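Local coordinates for plasmin and fibronectin-binding protein A (Streptococcus pneumoniae, PDB 4MR0) that acts as a fibronectin-dependent adhesin and invasin on the pneumococcal surface, binding human fibronectin, plasmin, plasminogen and serum albumin, at residues K302-G314 against D322-F336. Sequence-based numbering, arbitrary orientation.
Sequences KESIQIEPLTRKG and DGKKSENVTIQNSYF. With MN (manganese (II) ion), chain G.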
# COMPACT_ATOMS: atom_id res chain seq x y z
N LYS A 302 -0.97 6.08 7.02
CA LYS A 302 0.18 6.50 6.22
C LYS A 302 0.82 5.40 5.38
O LYS A 302 1.87 4.87 5.73
CB LYS A 302 1.23 7.15 7.12
CG LYS A 302 0.80 8.49 7.70
CD LYS A 302 0.29 9.41 6.60
CE LYS A 302 0.05 10.82 7.12
NZ LYS A 302 -0.85 10.83 8.31
N GLU A 303 0.18 5.07 4.26
CA GLU A 303 0.68 4.05 3.34
C GLU A 303 1.84 4.63 2.54
O GLU A 303 1.78 5.78 2.12
CB GLU A 303 -0.43 3.60 2.38
CG GLU A 303 -1.71 3.10 3.06
CD GLU A 303 -2.73 4.21 3.29
OE1 GLU A 303 -2.41 5.40 3.06
OE2 GLU A 303 -3.86 3.88 3.71
N SER A 304 2.89 3.84 2.31
CA SER A 304 4.03 4.33 1.53
C SER A 304 3.62 4.58 0.08
O SER A 304 4.15 5.48 -0.59
CB SER A 304 5.19 3.34 1.61
OG SER A 304 5.66 3.30 2.95
N ILE A 305 2.70 3.77 -0.42
CA ILE A 305 2.16 3.95 -1.75
C ILE A 305 0.64 3.91 -1.59
O ILE A 305 0.06 2.85 -1.36
CB ILE A 305 2.57 2.85 -2.74
CG1 ILE A 305 4.09 2.86 -2.94
CG2 ILE A 305 1.88 3.08 -4.08
CD1 ILE A 305 4.60 1.76 -3.88
N GLN A 306 0.02 5.07 -1.69
CA GLN A 306 -1.42 5.17 -1.56
C GLN A 306 -2.03 5.27 -2.96
O GLN A 306 -1.54 6.02 -3.81
CB GLN A 306 -1.79 6.41 -0.73
CG GLN A 306 -3.29 6.63 -0.56
CD GLN A 306 -3.59 7.86 0.28
OE1 GLN A 306 -2.92 8.89 0.15
NE2 GLN A 306 -4.60 7.77 1.13
N ILE A 307 -3.08 4.49 -3.19
CA ILE A 307 -3.78 4.47 -4.46
C ILE A 307 -5.19 4.88 -4.06
O ILE A 307 -5.88 4.15 -3.35
CB ILE A 307 -3.77 3.06 -5.07
CG1 ILE A 307 -2.32 2.60 -5.26
CG2 ILE A 307 -4.53 3.05 -6.40
CD1 ILE A 307 -2.19 1.12 -5.57
N GLU A 308 -5.63 6.04 -4.52
CA GLU A 308 -6.92 6.55 -4.10
C GLU A 308 -7.66 7.31 -5.18
O GLU A 308 -7.11 7.61 -6.23
CB GLU A 308 -6.67 7.50 -2.93
CG GLU A 308 -5.91 8.76 -3.41
CD GLU A 308 -5.25 9.54 -2.29
OE1 GLU A 308 -5.87 9.70 -1.22
OE2 GLU A 308 -4.11 10.02 -2.50
N PRO A 309 -8.95 7.60 -4.93
CA PRO A 309 -9.73 8.36 -5.91
C PRO A 309 -9.29 9.81 -5.70
O PRO A 309 -8.67 10.13 -4.69
CB PRO A 309 -11.18 8.10 -5.49
CG PRO A 309 -11.07 7.83 -4.02
CD PRO A 309 -9.83 6.98 -3.92
N LEU A 310 -9.62 10.69 -6.64
CA LEU A 310 -9.20 12.07 -6.54
C LEU A 310 -10.20 13.00 -5.85
O LEU A 310 -11.19 13.44 -6.45
CB LEU A 310 -8.86 12.59 -7.95
CG LEU A 310 -8.21 13.97 -8.13
CD1 LEU A 310 -6.91 14.05 -7.35
CD2 LEU A 310 -7.96 14.20 -9.62
N THR A 311 -9.93 13.29 -4.58
CA THR A 311 -10.76 14.19 -3.77
C THR A 311 -9.84 15.13 -3.02
O THR A 311 -8.65 14.85 -2.85
CB THR A 311 -11.62 13.42 -2.73
OG1 THR A 311 -10.77 12.86 -1.72
CG2 THR A 311 -12.41 12.30 -3.40
N ARG A 312 -10.37 16.26 -2.56
CA ARG A 312 -9.54 17.21 -1.84
C ARG A 312 -9.12 16.64 -0.48
O ARG A 312 -8.03 16.93 0.01
CB ARG A 312 -10.31 18.54 -1.68
CG ARG A 312 -10.56 19.22 -3.02
CD ARG A 312 -11.40 20.48 -2.90
NE ARG A 312 -10.70 21.56 -2.20
CZ ARG A 312 -11.21 22.78 -2.03
NH1 ARG A 312 -12.42 23.07 -2.50
NH2 ARG A 312 -10.52 23.70 -1.38
N LYS A 313 -9.97 15.81 0.10
CA LYS A 313 -9.69 15.18 1.38
C LYS A 313 -8.44 14.29 1.29
O LYS A 313 -7.55 14.37 2.13
CB LYS A 313 -10.89 14.34 1.83
CG LYS A 313 -10.67 13.55 3.12
CD LYS A 313 -10.57 14.47 4.33
CE LYS A 313 -10.21 13.69 5.59
NZ LYS A 313 -11.16 12.57 5.85
N GLY A 314 -8.38 13.44 0.26
CA GLY A 314 -7.22 12.58 0.11
C GLY A 314 -6.11 13.16 -0.75
O GLY A 314 -4.99 12.64 -0.76
N ASP A 322 -14.15 15.49 -7.58
CA ASP A 322 -15.27 14.66 -8.01
C ASP A 322 -15.09 13.15 -7.84
O ASP A 322 -15.87 12.37 -8.39
CB ASP A 322 -15.69 14.98 -9.45
CG ASP A 322 -14.54 14.95 -10.43
OD1 ASP A 322 -13.68 14.05 -10.32
OD2 ASP A 322 -14.51 15.83 -11.32
N GLY A 323 -14.07 12.75 -7.09
CA GLY A 323 -13.84 11.34 -6.84
C GLY A 323 -13.39 10.45 -7.99
O GLY A 323 -13.66 9.25 -7.98
N LYS A 324 -12.70 11.03 -8.97
CA LYS A 324 -12.20 10.26 -10.11
C LYS A 324 -11.35 9.09 -9.60
O LYS A 324 -10.49 9.27 -8.75
CB LYS A 324 -11.36 11.18 -11.00
CG LYS A 324 -10.93 10.58 -12.33
CD LYS A 324 -10.12 11.59 -13.12
CE LYS A 324 -9.73 11.04 -14.47
NZ LYS A 324 -8.91 9.80 -14.33
N LYS A 325 -11.59 7.90 -10.13
CA LYS A 325 -10.84 6.74 -9.67
C LYS A 325 -9.47 6.62 -10.31
O LYS A 325 -9.17 7.30 -11.30
CB LYS A 325 -11.61 5.45 -9.99
CG LYS A 325 -11.63 5.07 -11.48
CD LYS A 325 -12.27 3.70 -11.66
CE LYS A 325 -12.40 3.31 -13.13
NZ LYS A 325 -13.04 1.96 -13.25
N SER A 326 -8.62 5.79 -9.71
CA SER A 326 -7.31 5.49 -10.25
C SER A 326 -7.63 4.16 -10.92
O SER A 326 -8.51 3.42 -10.46
CB SER A 326 -6.27 5.32 -9.15
OG SER A 326 -5.82 6.58 -8.71
N GLU A 327 -6.94 3.83 -12.00
CA GLU A 327 -7.27 2.62 -12.73
C GLU A 327 -6.03 2.06 -13.42
O GLU A 327 -5.18 2.81 -13.88
CB GLU A 327 -8.36 3.00 -13.74
CG GLU A 327 -8.66 1.99 -14.82
CD GLU A 327 -9.66 2.55 -15.83
OE1 GLU A 327 -9.88 3.78 -15.83
OE2 GLU A 327 -10.20 1.76 -16.63
N ASN A 328 -5.93 0.74 -13.47
CA ASN A 328 -4.78 0.08 -14.08
C ASN A 328 -3.49 0.52 -13.39
O ASN A 328 -2.57 1.04 -14.02
CB ASN A 328 -4.70 0.40 -15.58
CG ASN A 328 -5.99 0.09 -16.33
OD1 ASN A 328 -6.80 -0.72 -15.88
ND2 ASN A 328 -6.16 0.71 -17.50
N VAL A 329 -3.42 0.31 -12.08
CA VAL A 329 -2.24 0.66 -11.31
C VAL A 329 -1.55 -0.64 -10.94
O VAL A 329 -2.19 -1.56 -10.43
CB VAL A 329 -2.60 1.43 -10.02
CG1 VAL A 329 -1.32 1.85 -9.29
CG2 VAL A 329 -3.44 2.65 -10.36
N THR A 330 -0.25 -0.73 -11.20
CA THR A 330 0.51 -1.93 -10.89
C THR A 330 1.78 -1.59 -10.13
O THR A 330 2.58 -0.75 -10.56
CB THR A 330 0.94 -2.69 -12.19
OG1 THR A 330 -0.21 -3.06 -12.95
CG2 THR A 330 1.71 -3.97 -11.82
N ILE A 331 1.95 -2.23 -8.98
CA ILE A 331 3.13 -2.06 -8.15
C ILE A 331 3.76 -3.45 -8.26
O ILE A 331 3.10 -4.43 -7.94
CB ILE A 331 2.78 -1.79 -6.66
CG1 ILE A 331 1.71 -0.69 -6.56
CG2 ILE A 331 4.03 -1.36 -5.90
CD1 ILE A 331 2.15 0.66 -7.13
N GLN A 332 5.01 -3.54 -8.70
CA GLN A 332 5.62 -4.85 -8.86
C GLN A 332 7.12 -4.89 -8.68
O GLN A 332 7.80 -3.89 -8.84
CB GLN A 332 5.29 -5.40 -10.24
CG GLN A 332 5.78 -4.50 -11.37
CD GLN A 332 5.59 -5.11 -12.74
OE1 GLN A 332 4.58 -5.76 -13.01
NE2 GLN A 332 6.56 -4.90 -13.62
N ASN A 333 7.62 -6.08 -8.35
CA ASN A 333 9.06 -6.33 -8.19
C ASN A 333 9.78 -5.33 -7.31
O ASN A 333 10.96 -5.04 -7.52
CB ASN A 333 9.73 -6.37 -9.57
CG ASN A 333 8.95 -7.21 -10.57
OD1 ASN A 333 8.48 -8.30 -10.24
ND2 ASN A 333 8.80 -6.70 -11.79
N SER A 334 9.08 -4.80 -6.31
CA SER A 334 9.69 -3.82 -5.43
C SER A 334 9.87 -4.30 -4.01
O SER A 334 9.20 -5.23 -3.57
CB SER A 334 8.86 -2.53 -5.46
OG SER A 334 8.85 -1.99 -6.78
N TYR A 335 10.78 -3.66 -3.30
CA TYR A 335 11.08 -4.03 -1.93
C TYR A 335 10.65 -2.95 -0.94
O TYR A 335 10.82 -1.75 -1.18
CB TYR A 335 12.59 -4.31 -1.80
CG TYR A 335 13.07 -4.54 -0.40
CD1 TYR A 335 13.30 -3.46 0.46
CD2 TYR A 335 13.29 -5.83 0.09
CE1 TYR A 335 13.74 -3.67 1.76
CE2 TYR A 335 13.73 -6.05 1.39
CZ TYR A 335 13.95 -4.96 2.22
OH TYR A 335 14.36 -5.16 3.52
N PHE A 336 10.08 -3.38 0.18
CA PHE A 336 9.62 -2.47 1.21
C PHE A 336 10.19 -2.88 2.56
O PHE A 336 10.00 -4.02 3.00
CB PHE A 336 8.09 -2.47 1.27
CG PHE A 336 7.44 -2.11 -0.04
CD1 PHE A 336 7.43 -3.02 -1.10
CD2 PHE A 336 6.85 -0.87 -0.22
CE1 PHE A 336 6.85 -2.68 -2.32
CE2 PHE A 336 6.26 -0.52 -1.44
CZ PHE A 336 6.26 -1.43 -2.49
MN MN G . -3.74 10.90 -0.41
O HOH W 1 -11.64 14.12 -8.99
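The Phe336 ring meets Ile305 at its edge: methyl CD1 of Ile305 lies in the ring plane, 3.7 Å from Phe336 CE2. The same methyl touches Ile331 CG2 at 3.8 Å, and the two isoleucines reach toward each other tip to tip. With CG1 anti to its carbonyl carbon (chi1 -63°) and the chain extended beyond it, Ile305 delivers CD1 between these partners. Two residues along, Ile307 CD1 rests 3.9 Å from Val329 CG1, the two side chains meeting tip to tip; branched aliphatic residues suit such inward-facing positions, where they fill the interior with methyl groups. The outer face of strand 306-308 is polar instead. Gln306 OE1 and both carboxylate oxygens of Glu308 bind a manganese ion, joined by Gly314 O, as the chain curls back, and by Gln271. Thr311 OG1 steadies that curl in an ST motif, accepting a hydrogen bond from Gly314 N.

Beyond the strand, the backbones themselves meet. Leu310 N donates to Lys324 O at 2.7 Å, while the return bond from Gly323 N to Leu310 O is weak. Gly323 has positive phi, which glycine readily adopts, and Thr311 CG2 packs on its CA at 3.8 Å. A water bridges Leu310 O and Lys324 N.

The contact joins successive faces of a right-handed parallel beta-helix, the pectate lyase-like fold: strand 306-308 lies beside 270-273, and strand 329-337 is sandwiched between 278-289 and 364-372, whose Ile364 touches both Ile307 and Val329 within the core.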